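Local coordinates for protein ribosomal RNA small subunit methyltransferase D (PDB 2FPO) that methylates the N2 amine of guanosine 966 in 16S ribosomal RNA of the assembled 30S particle, using S-adenosyl-L-methionine as methyl donor, at residues 164-169 with 185-190; 148-153 with 189-194; 25-30 with 94-99; 18-23 with 72-77. All coordinates share one frame; numbering follows the deposited sequence. Where two conformers were deposited one is given.

Interaction 1. Residues 164-169 with 185-190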
loop_
_atom_site.group_PDB
_atom_site.type_symbol
_atom_site.label_atom_id
_atom_site.label_comp_id
_atom_site.label_asym_id
_atom_site.label_seq_id
_atom_site.Cartn_x
_atom_site.Cartn_y
_atom_site.Cartn_z
ATOM N N ASN A 164 5.870 1.773 -19.189
ATOM C CA ASN A 164 5.526 3.126 -18.772
ATOM C C ASN A 164 6.743 3.987 -18.501
ATOM O O ASN A 164 6.625 5.201 -18.490
ATOM C CB ASN A 164 4.643 3.119 -17.512
ATOM C CG ASN A 164 3.248 2.566 -17.761
ATOM O OD1 ASN A 164 2.611 2.004 -16.857
ATOM N ND2 ASN A 164 2.757 2.735 -18.977
ATOM N N GLY A 165 7.897 3.358 -18.288
ATOM C CA GLY A 165 9.093 4.054 -17.820
ATOM C C GLY A 165 9.067 4.369 -16.326
ATOM O O GLY A 165 8.162 3.931 -15.589
ATOM N N LEU A 166 10.050 5.146 -15.870
ATOM C CA LEU A 166 10.086 5.602 -14.480
ATOM C C LEU A 166 9.022 6.669 -14.277
ATOM O O LEU A 166 8.910 7.579 -15.105
ATOM C CB LEU A 166 11.452 6.195 -14.140
ATOM C CG LEU A 166 12.669 5.288 -14.136
ATOM C CD1 LEU A 166 13.893 6.128 -14.478
ATOM C CD2 LEU A 166 12.848 4.560 -12.794
ATOM N N PRO A 167 8.221 6.561 -13.189
ATOM C CA PRO A 167 7.264 7.657 -12.951
ATOM C C PRO A 167 7.968 8.941 -12.509
ATOM O O PRO A 167 9.025 8.884 -11.878
ATOM C CB PRO A 167 6.392 7.128 -11.808
ATOM C CG PRO A 167 7.299 6.177 -11.059
ATOM C CD PRO A 167 8.112 5.501 -12.166
ATOM N N THR A 168 7.377 10.080 -12.867
ATOM C CA THR A 168 7.773 11.370 -12.342
ATOM C C THR A 168 7.513 11.360 -10.830
ATOM O O THR A 168 6.393 11.073 -10.359
ATOM C CB THR A 168 7.036 12.534 -13.092
ATOM O OG1 THR A 168 7.274 12.402 -14.497
ATOM C CG2 THR A 168 7.554 13.920 -12.663
ATOM N N VAL A 169 8.579 11.612 -10.074
ATOM C CA VAL A 169 8.494 11.698 -8.625
ATOM C C VAL A 169 9.041 13.058 -8.210
ATOM O O VAL A 169 9.839 13.642 -8.945
ATOM C CB VAL A 169 9.245 10.497 -7.926
ATOM C CG1 VAL A 169 8.547 9.179 -8.284
ATOM C CG2 VAL A 169 10.765 10.455 -8.332
ATOM N N ALA A 185 7.397 -3.371 -13.171
ATOM C CA ALA A 185 8.452 -2.824 -12.331
ATOM C C ALA A 185 7.904 -2.558 -10.941
ATOM O O ALA A 185 6.916 -1.847 -10.770
ATOM C CB ALA A 185 9.046 -1.570 -12.948
ATOM N N TYR A 186 8.541 -3.175 -9.951
ATOM C CA TYR A 186 8.156 -3.029 -8.547
ATOM C C TYR A 186 9.206 -2.153 -7.895
ATOM O O TYR A 186 10.375 -2.497 -7.892
ATOM C CB TYR A 186 8.106 -4.399 -7.880
ATOM C CG TYR A 186 7.210 -5.380 -8.606
ATOM C CD1 TYR A 186 5.844 -5.457 -8.302
ATOM C CD2 TYR A 186 7.719 -6.229 -9.591
ATOM C CE1 TYR A 186 5.026 -6.335 -8.960
ATOM C CE2 TYR A 186 6.895 -7.124 -10.252
ATOM C CZ TYR A 186 5.551 -7.172 -9.916
ATOM O OH TYR A 186 4.711 -8.026 -10.571
ATOM N N ARG A 187 8.798 -1.005 -7.367
ATOM C CA ARG A 187 9.765 -0.022 -6.865
ATOM C C ARG A 187 9.422 0.465 -5.447
ATOM O O ARG A 187 8.263 0.499 -5.051
ATOM C CB ARG A 187 9.847 1.172 -7.813
ATOM C CG ARG A 187 10.325 0.817 -9.211
ATOM C CD ARG A 187 10.306 2.034 -10.132
ATOM N NE ARG A 187 10.864 1.683 -11.432
ATOM C CZ ARG A 187 10.167 1.621 -12.558
ATOM N NH1 ARG A 187 8.879 1.895 -12.562
ATOM N NH2 ARG A 187 10.769 1.299 -13.684
ATOM N N LEU A 188 10.451 0.856 -4.714
ATOM C CA LEU A 188 10.310 1.471 -3.412
ATOM C C LEU A 188 11.120 2.756 -3.409
ATOM O O LEU A 188 12.311 2.740 -3.728
ATOM C CB LEU A 188 10.764 0.506 -2.316
ATOM C CG LEU A 188 10.420 0.839 -0.861
ATOM C CD1 LEU A 188 8.908 0.849 -0.605
ATOM C CD2 LEU A 188 11.120 -0.165 0.034
ATOM N N TYR A 189 10.435 3.872 -3.147
ATOM C CA TYR A 189 11.047 5.180 -3.085
ATOM C C TYR A 189 11.210 5.566 -1.640
ATOM O O TYR A 189 10.379 5.222 -0.805
ATOM C CB TYR A 189 10.210 6.249 -3.803
ATOM C CG TYR A 189 10.209 6.078 -5.300
ATOM C CD1 TYR A 189 11.123 6.754 -6.102
ATOM C CD2 TYR A 189 9.284 5.223 -5.913
ATOM C CE1 TYR A 189 11.122 6.591 -7.486
ATOM C CE2 TYR A 189 9.273 5.045 -7.286
ATOM C CZ TYR A 189 10.198 5.714 -8.064
ATOM O OH TYR A 189 10.158 5.510 -9.416
ATOM N N GLN A 190 12.303 6.262 -1.350
ATOM C CA GLN A 190 12.493 6.866 -0.046
ATOM C C GLN A 190 12.427 8.391 -0.153
ATOM O O GLN A 190 13.094 9.016 -1.001
ATOM C CB GLN A 190 13.819 6.443 0.582
ATOM C CG GLN A 190 13.928 6.890 2.028
ATOM C CD GLN A 190 14.946 6.105 2.817
ATOM O OE1 GLN A 190 14.598 5.397 3.755
ATOM N NE2 GLN A 190 16.212 6.229 2.445
HETATM O O HOH W 1 7.540 1.671 -15.000
#

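Interaction 2. Residues 148-153 with 189-194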
loop_
_atom_site.group_PDB
_atom_site.type_symbol
_atom_site.label_atom_id
_atom_site.label_comp_id
_atom_site.label_asym_id
_atom_site.label_seq_id
_atom_site.Cartn_x
_atom_site.Cartn_y
_atom_site.Cartn_z
ATOM N N GLY A 148 0.875 16.241 3.101
ATOM C CA GLY A 148 1.338 15.826 4.421
ATOM C C GLY A 148 1.086 14.371 4.763
ATOM O O GLY A 148 1.059 13.999 5.940
ATOM N N TRP A 149 0.935 13.520 3.748
ATOM C CA TRP A 149 0.688 12.105 4.007
ATOM C C TRP A 149 1.949 11.289 4.374
ATOM O O TRP A 149 1.865 10.107 4.702
ATOM C CB TRP A 149 -0.002 11.484 2.770
ATOM C CG TRP A 149 -1.394 12.070 2.547
ATOM C CD1 TRP A 149 -1.757 13.010 1.635
ATOM C CD2 TRP A 149 -2.584 11.754 3.304
ATOM N NE1 TRP A 149 -3.120 13.285 1.741
ATOM C CE2 TRP A 149 -3.639 12.550 2.779
ATOM C CE3 TRP A 149 -2.853 10.878 4.388
ATOM C CZ2 TRP A 149 -4.948 12.486 3.269
ATOM C CZ3 TRP A 149 -4.168 10.835 4.905
ATOM C CH2 TRP A 149 -5.190 11.623 4.338
ATOM N N LEU A 150 3.116 11.907 4.264
ATOM C CA LEU A 150 4.382 11.161 4.361
ATOM C C LEU A 150 5.120 11.635 5.593
ATOM O O LEU A 150 5.190 12.824 5.827
ATOM C CB LEU A 150 5.252 11.369 3.092
ATOM C CG LEU A 150 4.622 10.983 1.737
ATOM C CD1 LEU A 150 5.598 11.181 0.597
ATOM C CD2 LEU A 150 4.211 9.537 1.780
ATOM N N ALA A 151 5.637 10.696 6.381
ATOM C CA ALA A 151 6.540 11.003 7.473
ATOM C C ALA A 151 7.846 11.434 6.841
ATOM O O ALA A 151 8.101 11.154 5.665
ATOM C CB ALA A 151 6.746 9.790 8.391
ATOM N N ASP A 152 8.630 12.167 7.625
ATOM C CA ASP A 152 9.955 12.648 7.249
ATOM C C ASP A 152 10.773 11.739 6.333
ATOM O O ASP A 152 11.286 12.244 5.320
ATOM C CB ASP A 152 10.766 13.055 8.498
ATOM C CG ASP A 152 10.240 14.340 9.137
ATOM O OD1 ASP A 152 9.335 14.966 8.535
ATOM O OD2 ASP A 152 10.715 14.733 10.232
ATOM N N GLU A 153 10.895 10.441 6.660
ATOM C CA GLU A 153 11.665 9.519 5.818
ATOM C C GLU A 153 10.849 8.344 5.284
ATOM O O GLU A 153 11.275 7.195 5.357
ATOM C CB GLU A 153 12.892 8.972 6.554
ATOM C CG GLU A 153 13.986 10.002 6.851
ATOM C CD GLU A 153 15.297 9.328 7.236
ATOM O OE1 GLU A 153 16.339 10.007 7.193
ATOM O OE2 GLU A 153 15.282 8.112 7.555
ATOM N N TYR A 189 10.435 3.872 -3.147
ATOM C CA TYR A 189 11.047 5.180 -3.085
ATOM C C TYR A 189 11.210 5.566 -1.640
ATOM O O TYR A 189 10.379 5.222 -0.805
ATOM C CB TYR A 189 10.210 6.249 -3.803
ATOM C CG TYR A 189 10.209 6.078 -5.300
ATOM C CD1 TYR A 189 11.123 6.754 -6.102
ATOM C CD2 TYR A 189 9.284 5.223 -5.913
ATOM C CE1 TYR A 189 11.122 6.591 -7.486
ATOM C CE2 TYR A 189 9.273 5.045 -7.286
ATOM C CZ TYR A 189 10.198 5.714 -8.064
ATOM O OH TYR A 189 10.158 5.510 -9.416
ATOM N N GLN A 190 12.303 6.262 -1.350
ATOM C CA GLN A 190 12.493 6.866 -0.046
ATOM C C GLN A 190 12.427 8.391 -0.153
ATOM O O GLN A 190 13.094 9.016 -1.001
ATOM C CB GLN A 190 13.819 6.443 0.582
ATOM C CG GLN A 190 13.928 6.890 2.028
ATOM C CD GLN A 190 14.946 6.105 2.817
ATOM O OE1 GLN A 190 14.598 5.397 3.755
ATOM N NE2 GLN A 190 16.212 6.229 2.445
ATOM N N ARG A 191 11.633 8.967 0.738
ATOM C CA ARG A 191 11.343 10.373 0.716
ATOM C C ARG A 191 12.105 11.097 1.818
ATOM O O ARG A 191 12.129 10.651 2.967
ATOM C CB ARG A 191 9.835 10.567 0.848
ATOM C CG ARG A 191 9.374 11.994 0.775
ATOM C CD ARG A 191 8.731 12.414 2.069
ATOM N NE ARG A 191 8.182 13.745 1.922
ATOM C CZ ARG A 191 7.943 14.561 2.934
ATOM N NH1 ARG A 191 8.173 14.156 4.179
ATOM N NH2 ARG A 191 7.486 15.786 2.697
ATOM N N GLU A 192 12.763 12.191 1.457
ATOM C CA GLU A 192 13.363 13.084 2.456
ATOM C C GLU A 192 12.484 14.303 2.697
ATOM O O GLU A 192 12.133 15.017 1.753
ATOM C CB GLU A 192 14.756 13.518 2.014
ATOM C CG GLU A 192 15.768 12.408 2.044
ATOM C CD GLU A 192 15.898 11.763 3.421
ATOM O OE1 GLU A 192 16.368 12.444 4.369
ATOM O OE2 GLU A 192 15.539 10.566 3.540
ATOM N N ALA A 193 12.117 14.534 3.956
ATOM C CA ALA A 193 11.337 15.727 4.321
ATOM C C ALA A 193 12.035 16.988 3.845
ATOM O O ALA A 193 12.959 17.463 4.503
ATOM C CB ALA A 193 11.104 15.797 5.840
ATOM N N GLN A 194 11.605 17.490 2.685
ATOM C CA GLN A 194 12.087 18.759 2.114
ATOM C C GLN A 194 11.201 19.208 0.946
ATOM O O GLN A 194 11.479 20.218 0.293
ATOM C CB GLN A 194 13.566 18.683 1.681
ATOM C CG GLN A 194 13.868 17.666 0.583
ATOM C CD GLN A 194 15.136 17.976 -0.219
ATOM O OE1 GLN A 194 15.765 19.033 -0.055
ATOM N NE2 GLN A 194 15.516 17.045 -1.098
HETATM O O HOH W 2 7.281 15.435 6.843
#

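Interaction 3. Residues 25-30 with 94-99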
loop_
_atom_site.group_PDB
_atom_site.type_symbol
_atom_site.label_atom_id
_atom_site.label_comp_id
_atom_site.label_asym_id
_atom_site.label_seq_id
_atom_site.Cartn_x
_atom_site.Cartn_y
_atom_site.Cartn_z
ATOM N N LYS A 25 -5.839 -17.958 5.802
ATOM C CA LYS A 25 -6.503 -17.807 4.500
ATOM C C LYS A 25 -7.793 -16.973 4.659
ATOM O O LYS A 25 -8.561 -17.232 5.597
ATOM C CB LYS A 25 -6.844 -19.201 3.945
ATOM C CG LYS A 25 -5.800 -20.281 4.261
ATOM C CD LYS A 25 -6.094 -21.605 3.566
ATOM C CE LYS A 25 -5.059 -22.666 3.924
ATOM N NZ LYS A 25 -3.682 -22.305 3.451
ATOM N N LEU A 26 -8.032 -16.020 3.744
ATOM C CA LEU A 26 -9.182 -15.081 3.804
ATOM C C LEU A 26 -9.924 -14.932 2.463
ATOM O O LEU A 26 -9.291 -14.887 1.417
ATOM C CB LEU A 26 -8.721 -13.683 4.273
ATOM C CG LEU A 26 -8.096 -13.490 5.661
ATOM C CD1 LEU A 26 -7.475 -12.129 5.732
ATOM C CD2 LEU A 26 -9.079 -13.676 6.816
ATOM N N PRO A 27 -11.275 -14.838 2.492
ATOM C CA PRO A 27 -12.069 -14.727 1.255
ATOM C C PRO A 27 -12.046 -13.317 0.652
ATOM O O PRO A 27 -12.223 -12.343 1.375
ATOM C CB PRO A 27 -13.478 -15.054 1.730
ATOM C CG PRO A 27 -13.502 -14.501 3.103
ATOM C CD PRO A 27 -12.145 -14.837 3.681
ATOM N N VAL A 28 -11.802 -13.214 -0.653
ATOM C CA VAL A 28 -11.858 -11.928 -1.350
ATOM C C VAL A 28 -12.738 -12.053 -2.570
ATOM O O VAL A 28 -12.360 -12.699 -3.544
ATOM C CB VAL A 28 -10.466 -11.322 -1.710
ATOM C CG1 VAL A 28 -9.715 -10.978 -0.450
ATOM C CG2 VAL A 28 -9.652 -12.257 -2.627
ATOM N N PRO A 29 -13.892 -11.369 -2.542
ATOM C CA PRO A 29 -15.084 -11.749 -3.291
ATOM C C PRO A 29 -14.912 -11.742 -4.815
ATOM O O PRO A 29 -13.843 -11.397 -5.332
ATOM C CB PRO A 29 -16.116 -10.697 -2.852
ATOM C CG PRO A 29 -15.289 -9.492 -2.473
ATOM C CD PRO A 29 -14.077 -10.090 -1.822
ATOM N N ASP A 30 -15.986 -12.136 -5.498
ATOM C CA ASP A 30 -16.068 -12.241 -6.959
ATOM C C ASP A 30 -15.983 -10.897 -7.715
ATOM O O ASP A 30 -17.004 -10.340 -8.136
ATOM C CB ASP A 30 -17.362 -12.993 -7.342
ATOM C CG ASP A 30 -18.560 -12.644 -6.430
ATOM O OD1 ASP A 30 -18.458 -11.730 -5.574
ATOM O OD2 ASP A 30 -19.615 -13.302 -6.565
ATOM N N ILE A 94 -13.366 -5.011 5.527
ATOM C CA ILE A 94 -13.817 -4.774 6.900
ATOM C C ILE A 94 -14.136 -6.100 7.615
ATOM O O ILE A 94 -13.798 -6.287 8.786
ATOM C CB ILE A 94 -15.052 -3.831 6.895
ATOM C CG1 ILE A 94 -14.633 -2.392 6.521
ATOM C CG2 ILE A 94 -15.852 -3.900 8.243
ATOM C CD1 ILE A 94 -15.813 -1.478 6.222
ATOM N N LYS A 95 -14.845 -6.979 6.922
ATOM C CA LYS A 95 -15.132 -8.318 7.430
ATOM C C LYS A 95 -13.860 -9.103 7.724
ATOM O O LYS A 95 -13.759 -9.732 8.781
ATOM C CB LYS A 95 -16.005 -9.088 6.449
ATOM C CG LYS A 95 -17.453 -8.589 6.372
ATOM C CD LYS A 95 -18.199 -9.421 5.368
ATOM C CE LYS A 95 -19.466 -8.742 4.890
ATOM N NZ LYS A 95 -20.038 -9.534 3.774
ATOM N N ASN A 96 -12.876 -9.054 6.805
ATOM C CA ASN A 96 -11.633 -9.793 7.027
ATOM C C ASN A 96 -10.851 -9.246 8.185
ATOM O O ASN A 96 -10.262 -10.014 8.923
ATOM C CB ASN A 96 -10.772 -9.889 5.764
ATOM C CG ASN A 96 -11.429 -10.716 4.694
ATOM O OD1 ASN A 96 -12.267 -11.561 4.990
ATOM N ND2 ASN A 96 -11.061 -10.482 3.444
ATOM N N LEU A 97 -10.867 -7.928 8.379
ATOM C CA LEU A 97 -10.249 -7.355 9.573
ATOM C C LEU A 97 -10.923 -7.819 10.874
ATOM O O LEU A 97 -10.255 -7.997 11.905
ATOM C CB LEU A 97 -10.251 -5.822 9.508
ATOM C CG LEU A 97 -9.320 -5.175 8.467
ATOM C CD1 LEU A 97 -9.773 -3.748 8.190
ATOM C CD2 LEU A 97 -7.837 -5.212 8.879
ATOM N N ALA A 98 -12.242 -7.986 10.832
ATOM C CA ALA A 98 -12.993 -8.445 12.002
ATOM C C ALA A 98 -12.636 -9.909 12.349
ATOM O O ALA A 98 -12.398 -10.235 13.516
ATOM C CB ALA A 98 -14.499 -8.243 11.780
ATOM N N THR A 99 -12.545 -10.765 11.338
ATOM C CA THR A 99 -12.050 -12.147 11.485
ATOM C C THR A 99 -10.683 -12.249 12.191
ATOM O O THR A 99 -10.492 -13.062 13.100
ATOM C CB THR A 99 -11.935 -12.814 10.106
ATOM O OG1 THR A 99 -13.250 -12.990 9.568
ATOM C CG2 THR A 99 -11.235 -14.154 10.193
#

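Interaction 4. Residues 18-23 with 72-77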
loop_
_atom_site.group_PDB
_atom_site.type_symbol
_atom_site.label_atom_id
_atom_site.label_comp_id
_atom_site.label_asym_id
_atom_site.label_seq_id
_atom_site.Cartn_x
_atom_site.Cartn_y
_atom_site.Cartn_z
ATOM N N GLY A 18 3.207 -14.044 5.859
ATOM C CA GLY A 18 4.106 -13.756 6.970
ATOM C C GLY A 18 3.457 -13.189 8.216
ATOM O O GLY A 18 2.283 -12.815 8.209
ATOM N N GLY A 19 4.248 -13.111 9.283
ATOM C CA GLY A 19 3.857 -12.509 10.560
ATOM C C GLY A 19 2.891 -13.306 11.432
ATOM O O GLY A 19 2.826 -14.532 11.370
ATOM N N GLN A 20 2.119 -12.603 12.241
ATOM C CA GLN A 20 1.260 -13.271 13.215
ATOM C C GLN A 20 0.135 -14.103 12.595
ATOM O O GLN A 20 -0.298 -15.065 13.207
ATOM C CB GLN A 20 0.705 -12.275 14.228
ATOM C CG GLN A 20 -0.236 -11.246 13.650
ATOM C CD GLN A 20 -0.571 -10.183 14.661
ATOM O OE1 GLN A 20 -1.054 -10.483 15.765
ATOM N NE2 GLN A 20 -0.314 -8.927 14.300
ATOM N N TRP A 21 -0.313 -13.754 11.383
ATOM C CA TRP A 21 -1.354 -14.542 10.708
ATOM C C TRP A 21 -0.818 -15.333 9.543
ATOM O O TRP A 21 -1.541 -15.642 8.600
ATOM C CB TRP A 21 -2.536 -13.669 10.260
ATOM C CG TRP A 21 -3.092 -12.824 11.360
ATOM C CD1 TRP A 21 -3.525 -13.242 12.579
ATOM C CD2 TRP A 21 -3.251 -11.407 11.332
ATOM N NE1 TRP A 21 -3.959 -12.163 13.319
ATOM C CE2 TRP A 21 -3.802 -11.023 12.571
ATOM C CE3 TRP A 21 -2.997 -10.420 10.371
ATOM C CZ2 TRP A 21 -4.095 -9.686 12.879
ATOM C CZ3 TRP A 21 -3.293 -9.104 10.672
ATOM C CH2 TRP A 21 -3.826 -8.745 11.919
ATOM N N ARG A 22 0.464 -15.661 9.622
ATOM C CA ARG A 22 1.156 -16.359 8.547
ATOM C C ARG A 22 0.405 -17.645 8.311
ATOM O O ARG A 22 0.105 -18.373 9.264
ATOM C CB ARG A 22 2.597 -16.646 8.964
ATOM C CG ARG A 22 3.261 -17.734 8.195
ATOM C CD ARG A 22 4.712 -17.873 8.609
ATOM N NE ARG A 22 4.863 -18.608 9.866
ATOM C CZ ARG A 22 5.223 -19.883 9.956
ATOM N NH1 ARG A 22 5.343 -20.459 11.153
ATOM N NH2 ARG A 22 5.443 -20.596 8.860
ATOM N N GLY A 23 0.062 -17.895 7.054
ATOM C CA GLY A 23 -0.675 -19.102 6.698
ATOM C C GLY A 23 -2.193 -18.980 6.851
ATOM O O GLY A 23 -2.915 -19.904 6.485
ATOM N N ALA A 72 0.917 -6.219 6.025
ATOM C CA ALA A 72 1.545 -5.208 6.898
ATOM C C ALA A 72 1.103 -5.359 8.348
ATOM O O ALA A 72 1.941 -5.423 9.238
ATOM C CB ALA A 72 1.326 -3.737 6.366
ATOM N N LEU A 73 -0.201 -5.494 8.593
ATOM C CA LEU A 73 -0.701 -5.697 9.936
ATOM C C LEU A 73 -0.205 -6.988 10.579
ATOM O O LEU A 73 0.062 -7.036 11.783
ATOM C CB LEU A 73 -2.235 -5.664 9.951
ATOM C CG LEU A 73 -2.768 -4.269 9.626
ATOM C CD1 LEU A 73 -4.186 -4.401 9.020
ATOM C CD2 LEU A 73 -2.727 -3.286 10.836
ATOM N N SER A 74 -0.111 -8.034 9.774
ATOM C CA SER A 74 0.360 -9.310 10.266
ATOM C C SER A 74 1.780 -9.172 10.849
ATOM O O SER A 74 2.083 -9.722 11.916
ATOM C CB SER A 74 0.331 -10.342 9.142
ATOM O OG SER A 74 0.626 -11.631 9.651
ATOM N N ARG A 75 2.607 -8.393 10.157
ATOM C CA ARG A 75 4.005 -8.235 10.466
ATOM C C ARG A 75 4.231 -7.080 11.451
ATOM O O ARG A 75 5.327 -6.489 11.524
ATOM C CB ARG A 75 4.774 -8.063 9.166
ATOM C CG ARG A 75 4.622 -9.259 8.222
ATOM C CD ARG A 75 5.290 -8.952 6.885
ATOM N NE ARG A 75 5.120 -10.008 5.871
ATOM C CZ ARG A 75 6.095 -10.751 5.361
ATOM N NH1 ARG A 75 7.355 -10.605 5.776
ATOM N NH2 ARG A 75 5.821 -11.652 4.417
ATOM N N TYR A 76 3.162 -6.784 12.199
ATOM C CA TYR A 76 3.179 -5.910 13.367
ATOM C C TYR A 76 3.359 -4.426 13.046
ATOM O O TYR A 76 3.892 -3.671 13.865
ATOM C CB TYR A 76 4.210 -6.394 14.409
ATOM C CG TYR A 76 3.992 -7.831 14.857
ATOM C CD1 TYR A 76 3.037 -8.147 15.822
ATOM C CD2 TYR A 76 4.745 -8.877 14.301
ATOM C CE1 TYR A 76 2.843 -9.472 16.244
ATOM C CE2 TYR A 76 4.551 -10.205 14.700
ATOM C CZ TYR A 76 3.601 -10.494 15.668
ATOM O OH TYR A 76 3.423 -11.802 16.061
ATOM N N ALA A 77 2.887 -3.998 11.867
ATOM C CA ALA A 77 2.578 -2.590 11.655
ATOM C C ALA A 77 1.778 -2.117 12.867
ATOM O O ALA A 77 0.943 -2.853 13.367
ATOM C CB ALA A 77 1.749 -2.397 10.367
#

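Interaction 1. Residues 164-169 with 185-190
The irregular segment 164-169 runs beside strand 185-190 without pairing with it: the nearest CA atoms, those of Gly165 and Ala185, are 8.8 Å apart, and side chains fill the gap. Two of them, from Arg187 and Tyr189, leave the strand toward the loop. Both have CG anti to the carbonyl carbon, and the Arg187 chain stays extended from CG to NE, so its guanidinium arrives end-on. Leu166 crosses that chain at about a right angle and lays CD2 over one face of the guanidinium, 3.8 Å from Arg187 NE. Ala185 CB covers the other face from within the strand. Pro167 meets Tyr189 tip to tip, its CG 3.4 Å from Tyr189 OH. Farther along, Val169 sets CG1 over the face of the Tyr189 ring, 4.0 Å from the centroid and 22° off the ring normal, a CH-pi contact displaced toward the rim. The direct polar approach is long, Gly165 O to Arg187 NH1 being 3.7 Å. Water 1 bridges the two from the guanidinium edge, donating to Gly165 O at 2.4 Å and accepting from Arg187 NH1 at 2.8 Å. Within the seven-stranded mixed sheet of this Rossmann-like methyltransferase, strand 184-191 lies between 154-161 and 173-181, and the loop covers one side of it; Pro167 also touches helix 137-146. Arg187 NE forms a salt bridge with Glu178 on strand 173-181, which probably offsets its buried charge. The loop therefore meets the sheet through van der Waals and CH-pi contacts with Arg187 and Tyr189 and a water bridge, with no direct hydrogen bond between the segments.

Interaction 2. Residues 148-153 with 189-194
Arg191 makes the largest single contribution, its bent chain crossing Leu150 obliquely. Its CG is anti to the backbone N (chi1 -177°), but the chain bends at chi2 (-117°), bringing Arg191 CD to 3.7 Å from Leu150 CD1. Leu150 CB lies over one face of the guanidinium. At the guanidinium edge, Arg191 NH1 gives a weak hydrogen bond to Ala151 O at 3.4 Å, while water 2, in the plane, accepts from NH1 and donates to Asp152 OD1 at 2.7 Å. Arg191 NE pairs with Glu145 of helix 137-146 in a salt bridge. These residues lie where strand 184-191 of the mixed sheet runs out beside the corner at Asp152 and Glu153 that leads into its antiparallel neighbour, strand 154-161. An alanine in place of Arg191 would probably loosen this corner, losing the cover over Leu150, the water bridge and the Glu145 pairing. Past the strand end, Ala193 N makes a weak bond to Asp152 O at 2.8 Å, and Glu153 CA points its hydrogen at Arg191 O, 3.1 Å away. The Glu153 side chain, extended beyond CG, runs alongside that of Glu192, which bends at chi2; Glu153 OE1 and Glu192 OE1 come within 3.7 Å, with carboxylate planes 64° apart.

Interaction 3. Residues 25-30 with 94-99
Asn96 points from helix 94-99 toward strand 25-27 and slides past both Leu26 and Pro27, running opposite to each. With CG anti to the carbonyl carbon, its amide reaches across to the strand, and Asn96 ND2 donates to Pro27 O at 3.0 Å in a nearly straight bond of 170°. The acceptor lies almost in the Asn96 amide plane, whereas the donor stands 32° above the plane of the Pro27 carbonyl. The opposite end of the amide, Asn96 OD1, rests 3.5 Å from Pro27 CD and accepts from Gln92 NE2 one turn earlier in the helix. Leu26 spreads its branches along the helix, CD1 packing on Asn96 CB at 4.0 Å and CD2 meeting Thr99 CG2, about one turn further on, at the same distance. The strand and helix axes approach to 9.0 Å at 148°, nearer antiparallel than perpendicular. This joins the small two-stranded sheet of 13-15 and 25-27 to helix 87-99 of the Rossmann-like domain, and Leu26 also touches Leu70 of helix 67-74. Because Pro27 O can only accept, the N-H end of the buried amide very likely faces it, leaving OD1 for Gln92, and one directional bond supplements an otherwise apolar contact.

Interaction 4. Residues 18-23 with 72-77
Ser74 OG is the centre of the contact, gripped by two bonds. Its chi1 of -173° puts OG anti to the backbone N, from where it donates to Gly18 O at 2.5 Å, a very short bond lying in the carbonyl plane on a lone pair. The same OG accepts from Trp21 N at 2.9 Å along a 165° line. Ser74 O receives Gln20 N, also at 2.9 Å and nearly straight at 175°, although the donor stands well above the carbonyl plane. Gln20 has CG in the crowded position between backbone N and carbonyl carbon, and its extended chain carries NE2 to Leu73 O at 3.2 Å. An alanine in place of Ser74, lacking the hydroxyl that Gly18 O and Trp21 N share, would probably loosen the loop's hold on the helix end. Around this polar core, Gln20 CG lies over the Trp21 ring, Leu73 CB meets that ring's edge at CZ3, and Gln20 CB approaches Tyr76 OH to 3.3 Å. A CB on Gly19 would collide with Ser74 O, and Gly18 CA lies over one face of the Arg75 guanidinium, 3.7 Å from NH2. Arg75 is held in turn by a salt bridge from NE to Glu71. The helix finishes in a Schellman motif, with Tyr76 at positive phi, Tyr76 N bonded to Leu73 O and Ala77 N to Ala72 O. The loop between strands 13-15 and 25-27 thus settles on the C-terminal end of helix 67-74, whose Ala72 packs against helix 39-53 and strand 57-60.

From the N terminus, the loop 18-23 comes first and closes onto 72-77 in interaction 4, before strand 25-27 closes onto 94-99 in interaction 3. Their segments alternate, so the two contacts cross. Leu97 CD2 and Leu73 CD1 touch at 3.7 Å, joining helices 67-74 and 87-99. Interactions 2 and 1 follow in series after these; they open separately, at 148-153 and 164-169, and end on the same stretch, overlapping at Tyr189 and Gln190. They tie the corner before strand 154-161 and the loop after it to strand 184-191 and its C-terminal extension. The centres of interactions 1 and 3 are about 30 Å apart, on opposite sides of the chain's centre.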